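Side-chain contact in hypothetical protein PA2201 (Pseudomonas aeruginosa, PDB 2FEF), which is of unknown function but probably acts as an immunity protein against a DNase toxin of the PoNe type: residues P201-Q206 / A223-S228. Residues are numbered along the deposited sequence; the frame is centred on the assembly and turned at random.
Sequences PRPFGQ and APYLQS
Y225 supplies nearly the whole second side of this contact, reaching from helix 223-234 to P203 and F204 of the short helix 201-204 and to Q206 of the 3-10 turn that follows it. With CG anti to the backbone N (chi1 180°), the ring swings from CB toward 201-206, and the tip of the side chain approaches more closely than CB does. Y225 CD1 is the first ring atom to touch, lying 3.7 Å from Q206 CB. Next along the same edge, Y225 CE1 meets the carbonyl oxygen of P203 at 3.5 Å; both partners lie near the ring plane, so the tyrosine slides in edge-on. P203 O also accepts a 3-10-type backbone bond from Q206 N (3.1 Å), which gives this oxygen a polar partner. At the tip, Y225 OH comes within 3.7 Å of P203 CG and 3.4 Å of F204 CD2, meeting the phenylalanine ring obliquely. The site belongs to the all-helical region assigned to the C-terminal family of PoNe immunity proteins, and here Y225 joins two helices to a third: the hydroxyl of this buried residue is hydrogen-bonded to OE2 of E259 in helix 258-267. P203, preceded by a cis peptide bond, lays CG over one face of the F204 ring, 3.9 Å above its plane, while W253 and Y146 also meet that ring. At the exposed Q206 a water bridges the two segments: it sits 3.0 Å from S228 OG and receives a weak, 3.4 Å hydrogen bond from Q206 NE2.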
ATOM      1  N   PRO B 201     -32.763  -0.106   9.843  1.00 29.54           N
ATOM      2  CA  PRO B 201     -33.726  -0.861  10.622  1.00 29.23           C
ATOM      3  C   PRO B 201     -33.313  -2.326  10.847  1.00 28.86           C
ATOM      4  O   PRO B 201     -33.745  -2.941  11.816  1.00 28.50           O
ATOM      5  CB  PRO B 201     -35.022  -0.762   9.791  1.00 29.27           C
ATOM      6  CG  PRO B 201     -34.828   0.425   8.900  1.00 30.22           C
ATOM      7  CD  PRO B 201     -33.357   0.453   8.607  1.00 30.07           C
ATOM      8  N   ARG B 202     -32.466  -2.856   9.966  1.00 28.92           N
ATOM      9  CA  ARG B 202     -31.910  -4.214  10.123  1.00 28.95           C
ATOM     10  C   ARG B 202     -30.406  -4.033  10.383  1.00 26.83           C
ATOM     11  O   ARG B 202     -29.675  -3.699   9.475  1.00 26.88           O
ATOM     12  CB  ARG B 202     -32.096  -4.994   8.815  1.00 29.89           C
ATOM     13  CG  ARG B 202     -33.489  -5.612   8.576  1.00 34.43           C
ATOM     14  CD  ARG B 202     -34.673  -4.647   8.600  1.00 41.45           C
ATOM     15  NE  ARG B 202     -34.730  -3.683   7.492  1.00 45.98           N
ATOM     16  CZ  ARG B 202     -35.845  -3.061   7.091  1.00 45.43           C
ATOM     17  NH1 ARG B 202     -35.793  -2.189   6.092  1.00 45.84           N
ATOM     18  NH2 ARG B 202     -37.012  -3.305   7.686  1.00 46.13           N
ATOM     19  N   PRO B 203     -29.928  -4.298  11.604  1.00 26.64           N
ATOM     20  CA  PRO B 203     -30.603  -4.885  12.767  1.00 26.22           C
ATOM     21  C   PRO B 203     -31.278  -3.928  13.756  1.00 26.09           C
ATOM     22  O   PRO B 203     -32.013  -4.372  14.626  1.00 24.94           O
ATOM     23  CB  PRO B 203     -29.450  -5.587  13.494  1.00 26.08           C
ATOM     24  CG  PRO B 203     -28.259  -4.696  13.282  1.00 26.05           C
ATOM     25  CD  PRO B 203     -28.481  -4.080  11.863  1.00 25.85           C
ATOM     26  N   PHE B 204     -31.006  -2.637  13.642  1.00 27.46           N
ATOM     27  CA  PHE B 204     -31.244  -1.728  14.761  1.00 28.23           C
ATOM     28  C   PHE B 204     -32.700  -1.395  15.123  1.00 29.29           C
ATOM     29  O   PHE B 204     -32.967  -0.942  16.236  1.00 28.95           O
ATOM     30  CB  PHE B 204     -30.410  -0.461  14.577  1.00 28.30           C
ATOM     31  CG  PHE B 204     -28.950  -0.728  14.398  1.00 27.31           C
ATOM     32  CD1 PHE B 204     -28.328  -0.467  13.178  1.00 25.56           C
ATOM     33  CD2 PHE B 204     -28.182  -1.244  15.455  1.00 26.19           C
ATOM     34  CE1 PHE B 204     -26.960  -0.732  13.001  1.00 25.88           C
ATOM     35  CE2 PHE B 204     -26.816  -1.459  15.292  1.00 26.15           C
ATOM     36  CZ  PHE B 204     -26.218  -1.231  14.081  1.00 24.94           C
ATOM     37  N   GLY B 205     -33.633  -1.625  14.194  1.00 29.64           N
ATOM     38  CA  GLY B 205     -35.063  -1.488  14.495  1.00 29.70           C
ATOM     39  C   GLY B 205     -35.530  -2.439  15.585  1.00 30.25           C
ATOM     40  O   GLY B 205     -36.526  -2.168  16.254  1.00 29.42           O
ATOM     41  N   GLN B 206     -34.796  -3.539  15.772  1.00 30.34           N
ATOM     42  CA  GLN B 206     -35.111  -4.564  16.785  1.00 31.77           C
ATOM     43  C   GLN B 206     -34.800  -4.121  18.221  1.00 31.93           C
ATOM     44  O   GLN B 206     -35.086  -4.861  19.170  1.00 31.84           O
ATOM     45  CB  GLN B 206     -34.386  -5.891  16.462  1.00 31.84           C
ATOM     46  CG  GLN B 206     -34.792  -6.493  15.095  1.00 34.19           C
ATOM     47  CD  GLN B 206     -36.248  -6.914  15.067  1.00 37.09           C
ATOM     48  OE1 GLN B 206     -37.057  -6.357  14.322  1.00 40.75           O
ATOM     49  NE2 GLN B 206     -36.598  -7.875  15.904  1.00 37.09           N
ATOM     50  N   ALA B 223     -31.421  -9.498  25.434  1.00 28.88           N
ATOM     51  CA  ALA B 223     -30.983 -10.869  25.179  1.00 29.94           C
ATOM     52  C   ALA B 223     -31.527 -11.454  23.844  1.00 30.67           C
ATOM     53  O   ALA B 223     -30.749 -12.018  23.073  1.00 30.83           O
ATOM     54  CB  ALA B 223     -31.248 -11.793  26.389  1.00 30.80           C
ATOM     55  N   PRO B 224     -32.844 -11.306  23.549  1.00 30.86           N
ATOM     56  CA  PRO B 224     -33.341 -11.728  22.227  1.00 30.66           C
ATOM     57  C   PRO B 224     -32.650 -11.025  21.046  1.00 30.05           C
ATOM     58  O   PRO B 224     -32.380 -11.672  20.031  1.00 29.41           O
ATOM     59  CB  PRO B 224     -34.837 -11.373  22.287  1.00 30.81           C
ATOM     60  CG  PRO B 224     -35.176 -11.539  23.761  1.00 31.76           C
ATOM     61  CD  PRO B 224     -33.964 -10.863  24.406  1.00 32.02           C
ATOM     62  N   TYR B 225     -32.344  -9.742  21.203  1.00 29.39           N
ATOM     63  CA  TYR B 225     -31.579  -8.982  20.208  1.00 29.43           C
ATOM     64  C   TYR B 225     -30.203  -9.593  19.931  1.00 29.59           C
ATOM     65  O   TYR B 225     -29.835  -9.775  18.762  1.00 29.38           O
ATOM     66  CB  TYR B 225     -31.460  -7.503  20.621  1.00 28.08           C
ATOM     67  CG  TYR B 225     -30.672  -6.642  19.637  1.00 27.42           C
ATOM     68  CD1 TYR B 225     -31.281  -6.119  18.508  1.00 23.98           C
ATOM     69  CD2 TYR B 225     -29.300  -6.343  19.867  1.00 25.51           C
ATOM     70  CE1 TYR B 225     -30.552  -5.311  17.611  1.00 25.31           C
ATOM     71  CE2 TYR B 225     -28.569  -5.533  18.984  1.00 25.62           C
ATOM     72  CZ  TYR B 225     -29.211  -5.023  17.856  1.00 25.64           C
ATOM     73  OH  TYR B 225     -28.483  -4.237  16.963  1.00 25.47           O
ATOM     74  N   LEU B 226     -29.443  -9.910  20.989  1.00 29.46           N
ATOM     75  CA  LEU B 226     -28.149 -10.563  20.811  1.00 30.02           C
ATOM     76  C   LEU B 226     -28.263 -11.939  20.146  1.00 31.03           C
ATOM     77  O   LEU B 226     -27.410 -12.303  19.335  1.00 32.36           O
ATOM     78  CB  LEU B 226     -27.413 -10.739  22.154  1.00 30.12           C
ATOM     79  CG  LEU B 226     -26.674  -9.546  22.738  1.00 29.16           C
ATOM     80  CD1 LEU B 226     -26.027  -9.904  24.055  1.00 28.47           C
ATOM     81  CD2 LEU B 226     -25.609  -9.060  21.727  1.00 29.48           C
ATOM     82  N   GLN B 227     -29.272 -12.725  20.522  1.00 30.46           N
ATOM     83  CA  GLN B 227     -29.455 -14.055  19.938  1.00 30.95           C
ATOM     84  C   GLN B 227     -29.799 -13.981  18.458  1.00 31.20           C
ATOM     85  O   GLN B 227     -29.201 -14.689  17.648  1.00 32.11           O
ATOM     86  CB  GLN B 227     -30.540 -14.857  20.679  1.00 31.39           C
ATOM     87  CG  GLN B 227     -30.829 -16.295  20.092  1.00 31.74           C
ATOM     88  CD  GLN B 227     -29.613 -17.213  20.108  1.00 37.09           C
ATOM     89  OE1 GLN B 227     -28.651 -16.970  20.838  1.00 38.02           O
ATOM     90  NE2 GLN B 227     -29.644 -18.268  19.285  1.00 38.07           N
ATOM     91  N   SER B 228     -30.765 -13.127  18.113  1.00 30.63           N
ATOM     92  CA  SER B 228     -31.282 -13.086  16.761  1.00 30.17           C
ATOM     93  C   SER B 228     -30.420 -12.252  15.814  1.00 29.70           C
ATOM     94  O   SER B 228     -30.202 -12.661  14.669  1.00 30.53           O
ATOM     95  CB  SER B 228     -32.734 -12.605  16.756  1.00 30.07           C
ATOM     96  OG  SER B 228     -32.815 -11.195  16.849  1.00 33.07           O
TER
HETATM   97  O   HOH W   1     -34.978  -9.664  18.329  1.00 42.96           O